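Local coordinates for protein thiosulfate reductase (Thermus thermophilus, PDB 2VPZ) that probably reduces sulfur compounds such as polysulfide or thiosulfate, carrying a molybdenum atom, two molybdopterin guanine dinucleotides and a [4Fe-4S] cluster, at residues A34-S39 / H56-R61; P98-E103 / E118-H123; Y374-L379 / Y534-T539; E422-G427 / K453-N458; P645-W650 / G678-K683. One frame throughout, in Å; residues are numbered along the deposited sequence.

The five contacts are spread over the molybdenum-bearing chain, and no two of them touch. Contact 1 belongs to the iron-sulfur region, with the His56 side chain about 14 Å from the cluster. Contacts 2 and 4 both lie in the molybdopterin oxidoreductase region, their nearest atoms about 8 Å apart, and the Pro98 side chain of contact 2 is about 13 Å from a bound dinucleotide. Contact 3, whose centre is 27 Å from that of contact 2, pairs two irregular loops. Contact 5 is in the dinucleotide-binding domain, where Trp650 comes within about 8 Å of a bound dinucleotide; its centre is 50 Å from that of contact 3, across the middle of the chain.

Contact 1. Residues A34-S39 / H56-R61; sequences AQEVKS and HAVGNR
Val37 and Val58 make the tight part of this contact, together with the backbone pair Lys38 and Ala57 next to them. Val37 CG2 meets Val58 CG2 at 3.7 Å, the two side chains crossing at about a right angle. Beside them the amide of Ala57 gives a nearly straight bond to the carbonyl of Lys38 (N to O 3.0 Å, 165° at the hydrogen). Lys38 N returns a bond to Ala57 O, although the placing of that oxygen is less sure. One residue on, Ser39 OG lies at the edge of the His56 imidazole, close to its plane, and shares a hydrogen bond with ND1 (3.0 Å).

Towards solvent the packing thins out. Gln35 swings its extended chain across Val58, with NE2 3.6 Å from CG1, while the Glu36 side chain comes no nearer than CG to CG1, 4.2 Å. Lys38 starts on the same sheet face as Ala57 but carries its end away. Beyond Val58 the chain turns through Gly59, at positive phi, towards strand 62-67, whose Tyr63 touches Val58. The whole is the open end of a beta hairpin, 38-43 with 52-57, in a three-stranded antiparallel meander; cluster ligands Cys44, Cys47 and Cys51 lie in the connection at its other end.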
# COMPACT_ATOMS: atom_id res chain seq x y z
N ALA A 34 16.02 38.81 -1.07
CA ALA A 34 15.22 40.06 -1.25
C ALA A 34 16.15 41.26 -1.21
O ALA A 34 15.84 42.39 -1.68
CB ALA A 34 14.12 40.17 -0.18
N GLN A 35 17.30 41.00 -0.60
CA GLN A 35 18.41 41.92 -0.48
C GLN A 35 19.14 41.78 -1.83
O GLN A 35 19.04 40.75 -2.51
CB GLN A 35 19.39 41.46 0.61
CG GLN A 35 19.71 42.44 1.73
CD GLN A 35 20.21 41.71 2.97
OE1 GLN A 35 19.56 40.77 3.45
NE2 GLN A 35 21.38 42.13 3.51
N GLU A 36 19.86 42.84 -2.16
CA GLU A 36 20.71 43.00 -3.36
C GLU A 36 21.67 41.78 -3.49
O GLU A 36 22.23 41.39 -2.47
CB GLU A 36 21.59 44.24 -3.11
CG GLU A 36 22.39 44.19 -1.74
CD GLU A 36 21.77 44.98 -0.55
OE1 GLU A 36 22.53 45.28 0.42
OE2 GLU A 36 20.56 45.30 -0.56
N VAL A 37 21.86 41.17 -4.66
CA VAL A 37 22.85 40.07 -4.80
C VAL A 37 23.87 40.29 -5.96
O VAL A 37 23.68 41.18 -6.81
CB VAL A 37 22.19 38.60 -5.08
CG1 VAL A 37 23.30 37.50 -5.11
CG2 VAL A 37 21.14 38.23 -4.00
N LYS A 38 24.99 39.55 -5.94
CA LYS A 38 26.00 39.54 -7.01
C LYS A 38 26.31 38.03 -7.22
O LYS A 38 26.60 37.32 -6.26
CB LYS A 38 27.33 40.24 -6.65
CG LYS A 38 27.24 41.53 -5.85
CD LYS A 38 26.72 42.73 -6.65
CE LYS A 38 26.93 44.07 -5.90
NZ LYS A 38 28.38 44.40 -5.66
N SER A 39 26.17 37.52 -8.44
CA SER A 39 26.50 36.12 -8.73
C SER A 39 27.88 36.09 -9.42
O SER A 39 28.42 37.13 -9.84
CB SER A 39 25.45 35.44 -9.64
OG SER A 39 24.18 35.33 -9.06
N HIS A 56 25.93 32.92 -4.97
CA HIS A 56 25.12 34.10 -4.74
C HIS A 56 25.59 34.82 -3.46
O HIS A 56 25.36 34.32 -2.35
CB HIS A 56 23.62 33.72 -4.63
CG HIS A 56 23.06 32.95 -5.78
ND1 HIS A 56 22.91 33.48 -7.02
CD2 HIS A 56 22.63 31.69 -5.86
CE1 HIS A 56 22.41 32.58 -7.84
NE2 HIS A 56 22.22 31.47 -7.15
N ALA A 57 26.25 35.96 -3.63
CA ALA A 57 26.69 36.76 -2.50
C ALA A 57 25.87 38.06 -2.37
O ALA A 57 25.29 38.54 -3.35
CB ALA A 57 28.21 37.11 -2.61
N VAL A 58 25.79 38.57 -1.14
CA VAL A 58 25.15 39.85 -0.76
C VAL A 58 26.26 40.50 0.10
O VAL A 58 26.43 40.15 1.27
CB VAL A 58 23.84 39.67 0.11
CG1 VAL A 58 23.44 41.03 0.74
CG2 VAL A 58 22.69 39.11 -0.76
N GLY A 59 27.02 41.44 -0.44
CA GLY A 59 28.11 42.00 0.31
C GLY A 59 29.20 40.93 0.43
O GLY A 59 29.41 40.14 -0.51
N ASN A 60 29.87 40.84 1.59
CA ASN A 60 30.95 39.87 1.84
C ASN A 60 30.50 38.50 2.32
O ASN A 60 31.13 37.92 3.20
CB ASN A 60 31.95 40.45 2.85
CG ASN A 60 33.06 41.26 2.20
OD1 ASN A 60 33.88 41.92 2.88
ND2 ASN A 60 33.11 41.22 0.88
N ARG A 61 29.44 37.96 1.74
CA ARG A 61 28.97 36.67 2.21
C ARG A 61 28.11 35.86 1.22
O ARG A 61 27.09 36.34 0.71
CB ARG A 61 28.22 36.85 3.54
CG ARG A 61 27.30 35.69 3.93
CD ARG A 61 27.78 34.87 5.13
NE ARG A 61 26.70 34.01 5.62
CZ ARG A 61 26.10 34.11 6.80
NH1 ARG A 61 26.47 35.04 7.66
NH2 ARG A 61 25.09 33.29 7.10

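Contact 2. Residues P98-E103 / E118-H123; sequences PLIRVE and EEALDH
Ile100 reaches down from its strand onto the opening turns of the helix and meets three of its residues. The closest touch is made by CD1, which sits 3.6 Å from Glu119 CG and 3.7 Å from Glu119 OE1, so the methyl rests on the aliphatic part of the glutamate as well as beside its carboxylate. The same methyl is 4.1 Å from Ala120 CA. The other branch, CG2, stands over one face of the His123 imidazole, offset toward the rim, with CE1 as its nearest atom at 4.3 Å. The two branches can divide the work because CG1 lies beside the backbone N (chi1 -56°) while CG2 is anti to it. Two residues earlier, Pro98 CB packs on Ala120 CB at 3.9 Å. No hydrogen bond crosses between the segments; the join is apolar.

Farther out, the strand is fixed by its own partners. Ile100 is backbone-bonded to Arg113 and Pro98 to Ala115, while Leu99, pointing away from the helix, pairs with Ile479. Arg101 bridges to Asp477. The helix is held from behind by Leu121, packed against helix 518-528, and by Asp122, which forms a salt bridge with Arg528. Strand axis and helix axis approach to 9.1 Å at 46°. This is a short antiparallel hairpin, 99-101 with 112-114, laid against the start of helix 117-134 that directly follows it, beside strand 479-481 of the parallel sheet, to which Leu99 is backbone-bonded.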
# COMPACT_ATOMS: atom_id res chain seq x y z
N PRO A 98 49.17 34.78 9.88
CA PRO A 98 50.26 33.79 9.88
C PRO A 98 50.64 33.61 11.35
O PRO A 98 50.40 34.49 12.20
CB PRO A 98 51.39 34.53 9.13
CG PRO A 98 50.76 35.55 8.29
CD PRO A 98 49.20 35.37 8.53
N LEU A 99 51.26 32.49 11.66
CA LEU A 99 51.66 32.21 13.03
C LEU A 99 53.02 31.54 13.08
O LEU A 99 53.32 30.70 12.24
CB LEU A 99 50.64 31.30 13.73
CG LEU A 99 49.18 31.77 13.88
CD1 LEU A 99 48.29 30.67 14.51
CD2 LEU A 99 49.16 33.06 14.72
N ILE A 100 53.86 31.91 14.03
CA ILE A 100 55.14 31.22 14.14
C ILE A 100 55.26 30.65 15.56
O ILE A 100 54.85 31.26 16.55
CB ILE A 100 56.40 32.14 13.78
CG1 ILE A 100 56.25 32.74 12.38
CG2 ILE A 100 57.70 31.28 13.84
CD1 ILE A 100 57.18 33.94 12.10
N ARG A 101 55.81 29.45 15.62
CA ARG A 101 56.03 28.69 16.85
C ARG A 101 57.01 29.40 17.83
O ARG A 101 58.16 29.65 17.48
CB ARG A 101 56.57 27.30 16.51
CG ARG A 101 55.93 26.12 17.25
CD ARG A 101 56.87 24.89 17.27
NE ARG A 101 58.16 25.17 17.93
CZ ARG A 101 59.35 25.26 17.33
NH1 ARG A 101 59.48 25.08 16.03
NH2 ARG A 101 60.43 25.53 18.06
N VAL A 102 56.54 29.71 19.05
CA VAL A 102 57.36 30.38 20.07
C VAL A 102 58.70 29.58 20.26
O VAL A 102 58.68 28.36 20.42
CB VAL A 102 56.55 30.50 21.44
CG1 VAL A 102 57.45 30.94 22.59
CG2 VAL A 102 55.39 31.54 21.25
N GLU A 103 59.86 30.26 20.18
CA GLU A 103 61.15 29.59 20.28
C GLU A 103 61.37 28.89 21.63
O GLU A 103 61.14 29.46 22.69
CB GLU A 103 62.35 30.53 19.94
CG GLU A 103 63.24 30.07 18.70
CD GLU A 103 63.02 28.59 18.24
OE1 GLU A 103 62.84 27.70 19.11
OE2 GLU A 103 63.05 28.33 17.01
N GLU A 118 55.23 38.89 5.47
CA GLU A 118 56.63 39.17 5.13
C GLU A 118 57.58 38.39 6.04
O GLU A 118 58.46 37.65 5.56
CB GLU A 118 56.90 40.69 5.20
CG GLU A 118 55.91 41.57 4.37
CD GLU A 118 54.45 41.56 4.91
OE1 GLU A 118 54.26 41.68 6.15
OE2 GLU A 118 53.51 41.47 4.09
N GLU A 119 57.39 38.52 7.35
CA GLU A 119 58.21 37.82 8.34
C GLU A 119 58.09 36.28 8.28
O GLU A 119 59.10 35.58 8.40
CB GLU A 119 57.91 38.32 9.77
CG GLU A 119 57.89 37.20 10.81
CD GLU A 119 58.85 37.39 11.99
OE1 GLU A 119 59.78 36.56 12.14
OE2 GLU A 119 58.68 38.37 12.75
N ALA A 120 56.87 35.76 8.11
CA ALA A 120 56.66 34.30 8.03
C ALA A 120 57.26 33.70 6.74
O ALA A 120 57.88 32.63 6.77
CB ALA A 120 55.12 33.95 8.11
N LEU A 121 57.09 34.41 5.62
CA LEU A 121 57.64 33.95 4.34
C LEU A 121 59.20 33.98 4.29
O LEU A 121 59.81 33.12 3.66
CB LEU A 121 57.00 34.74 3.15
CG LEU A 121 55.57 34.31 2.75
CD1 LEU A 121 55.02 35.19 1.61
CD2 LEU A 121 55.55 32.82 2.32
N ASP A 122 59.83 34.94 4.99
CA ASP A 122 61.31 35.07 5.09
C ASP A 122 61.87 33.91 5.93
O ASP A 122 62.86 33.26 5.58
CB ASP A 122 61.77 36.36 5.78
CG ASP A 122 61.70 37.61 4.89
OD1 ASP A 122 61.42 37.47 3.69
OD2 ASP A 122 61.94 38.72 5.43
N HIS A 123 61.21 33.71 7.07
CA HIS A 123 61.56 32.65 8.01
C HIS A 123 61.55 31.27 7.31
O HIS A 123 62.44 30.45 7.57
CB HIS A 123 60.60 32.68 9.24
CG HIS A 123 60.96 31.75 10.35
ND1 HIS A 123 60.51 30.47 10.41
CD2 HIS A 123 61.74 31.92 11.42
CE1 HIS A 123 61.00 29.87 11.48
NE2 HIS A 123 61.76 30.74 12.11

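Contact 3. Residues Y374-L379 / Y534-T539; sequences YPLPPL and YFPWKT
Tyr374 and Trp537 meet as a T-shaped pair, the pyrrole edge of the indole directed at the face of the phenol. The centroid of the tyrosine ring and that of the five-membered ring are 4.9 Å apart, with the planes at 68°. Trp537 CD1 is the atom that presses in: it stands over the Tyr374 face, displaced toward the rim, 3.7 Å from CZ. Further along the same phenol, OH passes Trp537 CB at 3.5 Å. Pro536 fills in beside this pair. Its CG lies near Tyr374 CE2, the two side chains sliding past each other in opposite directions, and its CD takes Leu376 CD2 at 3.9 Å.

At the other end Tyr534 is the ring that reaches across. It points its edge at the proline backbone: OH donates to Pro378 O over 2.7 Å, with the oxygen in the plane of the ring, and CE2 stands 3.3 Å from Pro377 O. Leu379 CD1 approaches the same ring obliquely, 3.4 Å from CE2. The hydroxyl of the buried Tyr534 thus finds a main-chain carbonyl in a proline-rich loop that has no regular structure of its own.

Both segments are irregular, and helices lie around them. Leu376, Leu379, Tyr534 and Phe535 pack on helix 149-160, Trp537 touches Trp519 of helix 518-528, and Tyr543 of helix 540-551 meets the rings of both Tyr374 and Trp537.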
# COMPACT_ATOMS: atom_id res chain seq x y z
N TYR A 374 51.22 27.92 -19.78
CA TYR A 374 51.79 29.25 -19.77
C TYR A 374 53.28 29.00 -20.11
O TYR A 374 53.90 28.16 -19.43
CB TYR A 374 51.62 29.87 -18.38
CG TYR A 374 52.11 31.29 -18.29
CD1 TYR A 374 51.22 32.35 -18.30
CD2 TYR A 374 53.48 31.57 -18.19
CE1 TYR A 374 51.66 33.68 -18.19
CE2 TYR A 374 53.95 32.89 -18.08
CZ TYR A 374 53.03 33.95 -18.08
OH TYR A 374 53.46 35.27 -17.95
N PRO A 375 53.88 29.73 -21.11
CA PRO A 375 55.29 29.58 -21.56
C PRO A 375 56.42 29.78 -20.55
O PRO A 375 56.63 30.87 -20.03
CB PRO A 375 55.42 30.56 -22.73
CG PRO A 375 54.00 31.06 -22.99
CD PRO A 375 53.36 30.99 -21.62
N LEU A 376 57.18 28.71 -20.34
CA LEU A 376 58.24 28.75 -19.36
C LEU A 376 59.42 27.82 -19.65
O LEU A 376 59.34 26.92 -20.52
CB LEU A 376 57.66 28.38 -17.97
CG LEU A 376 56.52 29.09 -17.20
CD1 LEU A 376 56.21 28.30 -15.90
CD2 LEU A 376 56.90 30.55 -16.86
N PRO A 377 60.56 28.05 -18.96
CA PRO A 377 61.73 27.19 -19.16
C PRO A 377 61.35 25.78 -18.60
O PRO A 377 60.48 25.69 -17.71
CB PRO A 377 62.83 27.82 -18.28
CG PRO A 377 62.35 29.20 -17.89
CD PRO A 377 60.88 29.31 -18.26
N PRO A 378 61.93 24.68 -19.14
CA PRO A 378 61.58 23.37 -18.59
C PRO A 378 61.87 23.32 -17.07
O PRO A 378 62.72 24.05 -16.57
CB PRO A 378 62.49 22.42 -19.36
CG PRO A 378 62.48 23.01 -20.73
CD PRO A 378 62.61 24.52 -20.43
N LEU A 379 61.17 22.47 -16.33
CA LEU A 379 61.37 22.37 -14.89
C LEU A 379 62.62 21.50 -14.50
O LEU A 379 62.91 20.52 -15.21
CB LEU A 379 60.10 21.78 -14.22
CG LEU A 379 58.90 22.51 -13.57
CD1 LEU A 379 59.03 24.03 -13.65
CD2 LEU A 379 57.60 22.02 -14.24
N TYR A 534 60.51 31.04 -13.19
CA TYR A 534 59.24 30.36 -12.93
C TYR A 534 58.58 31.48 -11.97
O TYR A 534 59.24 32.05 -11.09
CB TYR A 534 59.43 28.94 -12.25
CG TYR A 534 60.50 27.97 -12.85
CD1 TYR A 534 61.76 27.86 -12.26
CD2 TYR A 534 60.28 27.20 -14.03
CE1 TYR A 534 62.77 27.05 -12.78
CE2 TYR A 534 61.30 26.37 -14.58
CZ TYR A 534 62.54 26.31 -13.94
OH TYR A 534 63.55 25.54 -14.47
N PHE A 535 57.33 31.89 -12.25
CA PHE A 535 56.60 32.98 -11.55
C PHE A 535 56.77 34.39 -12.10
O PHE A 535 56.32 35.35 -11.44
CB PHE A 535 56.97 32.99 -10.08
CG PHE A 535 56.68 31.78 -9.38
CD1 PHE A 535 57.67 30.91 -8.98
CD2 PHE A 535 55.34 31.39 -9.22
CE1 PHE A 535 57.38 29.68 -8.45
CE2 PHE A 535 55.00 30.16 -8.68
CZ PHE A 535 56.03 29.28 -8.30
N PRO A 536 57.29 34.52 -13.35
CA PRO A 536 57.46 35.85 -13.94
C PRO A 536 56.22 36.75 -13.90
O PRO A 536 56.29 37.89 -13.42
CB PRO A 536 57.93 35.54 -15.35
CG PRO A 536 57.04 34.41 -15.71
CD PRO A 536 57.02 33.54 -14.41
N TRP A 537 55.10 36.26 -14.42
CA TRP A 537 53.79 36.99 -14.41
C TRP A 537 53.56 37.69 -13.05
O TRP A 537 53.78 37.07 -12.01
CB TRP A 537 52.60 36.03 -14.68
CG TRP A 537 52.68 34.70 -13.96
CD1 TRP A 537 53.34 33.58 -14.38
CD2 TRP A 537 52.11 34.35 -12.67
NE1 TRP A 537 53.21 32.57 -13.46
CE2 TRP A 537 52.47 33.01 -12.40
CE3 TRP A 537 51.32 35.03 -11.72
CZ2 TRP A 537 52.08 32.33 -11.22
CZ3 TRP A 537 50.93 34.36 -10.53
CH2 TRP A 537 51.31 33.02 -10.30
N LYS A 538 53.11 38.95 -13.05
CA LYS A 538 52.87 39.73 -11.80
C LYS A 538 51.51 39.53 -11.15
O LYS A 538 51.22 40.08 -10.09
CB LYS A 538 53.05 41.23 -12.01
CG LYS A 538 54.29 41.85 -11.38
CD LYS A 538 55.34 42.16 -12.45
CE LYS A 538 55.73 40.92 -13.26
NZ LYS A 538 57.19 40.58 -13.10
N THR A 539 50.65 38.76 -11.79
CA THR A 539 49.35 38.56 -11.22
C THR A 539 48.61 37.34 -11.85
O THR A 539 48.92 36.96 -12.99
CB THR A 539 48.54 39.93 -11.34
OG1 THR A 539 48.21 40.42 -10.04
CG2 THR A 539 47.30 39.78 -12.20

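Contact 4. Residues E422-G427 / K453-N458; sequences EPMITG and KEALKN
Ile425 and Met424 close on Ala455 from the short helix, and this apolar packing is the heart of the contact. Ile425 CG1 comes to 3.7 Å from Ala455 CB, and Met424 CB to 3.9 Å from the same methyl, with Met424 SD a little farther along at 4.0 Å. The small alanine lets the backbones draw together, with Ile425 CA and Ala455 CA just 5.1 Å apart. Ile425 CG1 sits beside the backbone N (chi1 -58°), which puts it over the alanine, while CG2, anti to that N, turns to Glu454.

The second helix, 449-457, lies on the connection from strand 435-438 to strand 462-466, neighbours in the parallel sheet, which makes it part of a beta-alpha-beta crossover; Met424 and Leu456 both touch Leu435 of the first strand.

Contacts with polar groups lie on the outer side. Glu454 OE1 approaches the Ile425 methyl CG2 to 3.2 Å, the two side chains crossing at about a right angle. Asn458, at the end of its helix, places CB 3.4 Å from Met424 O and ND2 3.3 Å from Ile425 O. Within segment 422-427 the backbone bonds are those of one brief turn: Glu422 O receives both Ile425 N and Thr426 N, and the turn gives out at Gly427, where phi is positive.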
# COMPACT_ATOMS: atom_id res chain seq x y z
N GLU A 422 59.34 7.34 6.66
CA GLU A 422 60.33 6.53 7.36
C GLU A 422 61.68 7.28 7.24
O GLU A 422 62.41 7.42 8.26
CB GLU A 422 60.37 5.13 6.75
CG GLU A 422 61.21 4.07 7.44
CD GLU A 422 61.51 2.88 6.52
OE1 GLU A 422 61.53 3.10 5.29
OE2 GLU A 422 61.75 1.75 7.03
N PRO A 423 62.06 7.75 6.03
CA PRO A 423 63.30 8.49 5.79
C PRO A 423 63.54 9.67 6.79
O PRO A 423 64.69 10.08 7.02
CB PRO A 423 63.14 9.00 4.35
CG PRO A 423 62.36 7.89 3.67
CD PRO A 423 61.50 7.24 4.77
N MET A 424 62.47 10.22 7.37
CA MET A 424 62.49 11.34 8.34
C MET A 424 62.81 10.93 9.79
O MET A 424 63.17 11.77 10.62
CB MET A 424 61.15 12.12 8.38
CG MET A 424 60.57 12.61 7.06
SD MET A 424 58.78 13.02 7.14
CE MET A 424 58.66 14.39 5.95
N ILE A 425 62.63 9.65 10.09
CA ILE A 425 62.87 9.08 11.42
C ILE A 425 64.29 8.46 11.54
O ILE A 425 65.05 8.82 12.43
CB ILE A 425 61.78 7.99 11.81
CG1 ILE A 425 60.36 8.58 11.79
CG2 ILE A 425 62.07 7.43 13.22
CD1 ILE A 425 59.24 7.54 11.51
N THR A 426 64.62 7.54 10.64
CA THR A 426 65.92 6.83 10.57
C THR A 426 67.03 7.50 9.73
O THR A 426 68.21 7.22 9.92
CB THR A 426 65.80 5.40 9.95
OG1 THR A 426 65.32 5.52 8.62
CG2 THR A 426 64.89 4.49 10.78
N GLY A 427 66.65 8.36 8.79
CA GLY A 427 67.65 8.90 7.91
C GLY A 427 68.00 7.82 6.90
O GLY A 427 69.00 7.94 6.16
N LYS A 453 54.09 11.25 14.01
CA LYS A 453 54.42 12.22 15.09
C LYS A 453 55.91 12.18 15.50
O LYS A 453 56.52 13.19 15.89
CB LYS A 453 53.49 12.03 16.30
CG LYS A 453 52.00 12.08 15.95
CD LYS A 453 51.12 12.23 17.20
CE LYS A 453 49.66 12.63 16.87
NZ LYS A 453 48.67 12.15 17.91
N GLU A 454 56.49 10.98 15.42
CA GLU A 454 57.92 10.76 15.66
C GLU A 454 58.65 11.56 14.54
O GLU A 454 59.59 12.32 14.79
CB GLU A 454 58.26 9.28 15.51
CG GLU A 454 58.83 8.57 16.73
CD GLU A 454 59.79 7.42 16.36
OE1 GLU A 454 61.03 7.66 16.29
OE2 GLU A 454 59.29 6.28 16.12
N ALA A 455 58.20 11.34 13.30
CA ALA A 455 58.77 12.01 12.13
C ALA A 455 58.67 13.55 12.18
O ALA A 455 59.58 14.24 11.73
CB ALA A 455 58.16 11.44 10.81
N LEU A 456 57.60 14.12 12.71
CA LEU A 456 57.55 15.59 12.81
C LEU A 456 58.55 16.05 13.90
O LEU A 456 59.15 17.12 13.79
CB LEU A 456 56.14 16.16 13.12
CG LEU A 456 54.95 15.69 12.25
CD1 LEU A 456 53.63 16.34 12.72
CD2 LEU A 456 55.22 15.99 10.76
N LYS A 457 58.75 15.23 14.93
CA LYS A 457 59.68 15.54 16.02
C LYS A 457 61.11 15.80 15.48
O LYS A 457 61.75 16.81 15.75
CB LYS A 457 59.74 14.40 17.09
CG LYS A 457 59.15 14.76 18.48
CD LYS A 457 57.68 15.23 18.42
CE LYS A 457 57.35 16.29 19.50
NZ LYS A 457 56.59 15.74 20.69
N ASN A 458 61.58 14.87 14.65
CA ASN A 458 62.89 14.91 14.06
C ASN A 458 63.19 15.93 12.94
O ASN A 458 64.32 16.05 12.47
CB ASN A 458 63.26 13.51 13.57
CG ASN A 458 64.59 13.02 14.10
OD1 ASN A 458 65.33 13.77 14.74
ND2 ASN A 458 64.91 11.75 13.83

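Contact 5. Residues P645-W650 / G678-K683; sequences PENEVW and GPVRVK
Lys683 CG is anti to its backbone N (chi1 -155°) and Trp650 CG lies beside its own (chi1 -60°); with the lysine chain bent farther out, the two side chains run side by side, pointing the same way. Lys683 NZ then stands over the six-membered ring, 3.8 Å from its centroid, a cation-pi contact. CE lies over the five-membered ring at the same 3.8 Å, adding a CH-pi contact on that face.

On the same side of the sheet, Arg681 NH1 forms a salt bridge to Glu646 OE2 at 3.2 Å. The oxygen lies near the guanidinium plane, whereas the nitrogen comes to it from above the carboxylate plane. The other carboxylate oxygen, OE1, is bonded to Tyr666 OH. Glu648 CG comes to 3.4 Å from Arg681 NH1.

Underneath, the parallel strands are stitched by Val649, whose N bonds to Arg681 O (2.8 Å) and whose O accepts from Lys683 N (2.8 Å, bent to 132° at the hydrogen). Val649 CG2 packs on Val680 CB at 3.7 Å on the opposite face.

Strand 648-650 borders 676-683, which continues antiparallel to 666-671. Val649 also touches Val693 and Ile695, and Trp650 is backbone-bonded to Tyr694, so strand 692-696 joins this edge too, consistent with the double-psi beta barrel of the dinucleotide-binding family.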
# COMPACT_ATOMS: atom_id res chain seq x y z
N PRO A 645 26.13 14.51 13.54
CA PRO A 645 26.98 14.86 14.67
C PRO A 645 27.92 13.80 15.21
O PRO A 645 28.77 14.09 16.06
CB PRO A 645 25.95 15.34 15.72
CG PRO A 645 24.60 14.67 15.29
CD PRO A 645 24.97 13.81 14.06
N GLU A 646 27.76 12.57 14.76
CA GLU A 646 28.63 11.48 15.21
C GLU A 646 28.52 10.23 14.33
O GLU A 646 27.54 10.10 13.56
CB GLU A 646 28.32 11.06 16.67
CG GLU A 646 26.79 10.79 16.93
CD GLU A 646 26.45 10.01 18.22
OE1 GLU A 646 27.38 9.67 18.98
OE2 GLU A 646 25.25 9.73 18.47
N ASN A 647 29.52 9.36 14.39
CA ASN A 647 29.44 8.13 13.70
C ASN A 647 28.89 7.11 14.65
O ASN A 647 28.70 7.35 15.87
CB ASN A 647 30.73 7.64 12.95
CG ASN A 647 32.00 7.65 13.80
OD1 ASN A 647 33.06 7.21 13.33
ND2 ASN A 647 31.91 8.16 15.03
N GLU A 648 28.62 5.95 14.06
CA GLU A 648 27.88 4.92 14.73
C GLU A 648 28.54 3.52 14.26
O GLU A 648 28.81 3.33 13.07
CB GLU A 648 26.41 5.31 14.21
CG GLU A 648 26.09 6.99 14.17
CD GLU A 648 25.91 7.68 12.74
OE1 GLU A 648 25.80 6.96 11.73
OE2 GLU A 648 25.85 8.98 12.63
N VAL A 649 28.90 2.60 15.18
CA VAL A 649 29.52 1.27 14.83
C VAL A 649 28.45 0.24 14.42
O VAL A 649 27.53 -0.01 15.20
CB VAL A 649 30.32 0.53 16.03
CG1 VAL A 649 31.42 -0.41 15.44
CG2 VAL A 649 30.90 1.49 17.04
N TRP A 650 28.57 -0.35 13.23
CA TRP A 650 27.62 -1.36 12.74
C TRP A 650 28.08 -2.79 13.15
O TRP A 650 29.18 -3.22 12.78
CB TRP A 650 27.50 -1.31 11.20
CG TRP A 650 27.00 0.00 10.55
CD1 TRP A 650 27.21 1.27 11.02
CD2 TRP A 650 26.22 0.15 9.35
NE1 TRP A 650 26.60 2.18 10.20
CE2 TRP A 650 25.98 1.53 9.17
CE3 TRP A 650 25.68 -0.76 8.42
CZ2 TRP A 650 25.23 2.03 8.07
CZ3 TRP A 650 24.94 -0.26 7.32
CH2 TRP A 650 24.72 1.13 7.17
N GLY A 678 38.00 6.81 21.29
CA GLY A 678 36.94 7.58 21.97
C GLY A 678 35.58 6.93 21.92
O GLY A 678 35.36 6.27 20.89
N PRO A 679 34.63 7.15 22.89
CA PRO A 679 33.29 6.50 22.82
C PRO A 679 32.41 6.72 21.57
O PRO A 679 32.17 7.88 21.22
CB PRO A 679 32.61 6.94 24.14
CG PRO A 679 33.17 8.30 24.42
CD PRO A 679 34.57 8.36 23.72
N VAL A 680 31.95 5.63 20.95
CA VAL A 680 31.08 5.60 19.73
C VAL A 680 29.74 4.91 19.98
O VAL A 680 29.66 3.94 20.74
CB VAL A 680 31.66 4.75 18.52
CG1 VAL A 680 31.76 5.62 17.29
CG2 VAL A 680 32.96 4.09 18.90
N ARG A 681 28.69 5.39 19.32
CA ARG A 681 27.39 4.78 19.49
C ARG A 681 27.32 3.43 18.78
O ARG A 681 27.89 3.25 17.68
CB ARG A 681 26.26 5.70 19.01
CG ARG A 681 25.08 5.72 19.96
CD ARG A 681 23.91 6.55 19.40
NE ARG A 681 23.25 5.92 18.27
CZ ARG A 681 23.24 6.37 17.00
NH1 ARG A 681 23.87 7.48 16.68
NH2 ARG A 681 22.57 5.69 16.06
N VAL A 682 26.67 2.47 19.43
CA VAL A 682 26.50 1.10 18.91
C VAL A 682 25.24 1.02 18.00
O VAL A 682 24.21 1.61 18.35
CB VAL A 682 26.38 0.06 20.08
CG1 VAL A 682 26.04 -1.34 19.53
CG2 VAL A 682 27.70 0.03 20.90
N LYS A 683 25.33 0.30 16.87
CA LYS A 683 24.25 0.18 15.89
C LYS A 683 23.95 -1.27 15.49
O LYS A 683 24.36 -1.78 14.39
CB LYS A 683 24.52 1.06 14.68
CG LYS A 683 23.29 1.50 13.90
CD LYS A 683 23.25 0.82 12.53
CE LYS A 683 23.11 1.84 11.40
NZ LYS A 683 22.32 1.29 10.24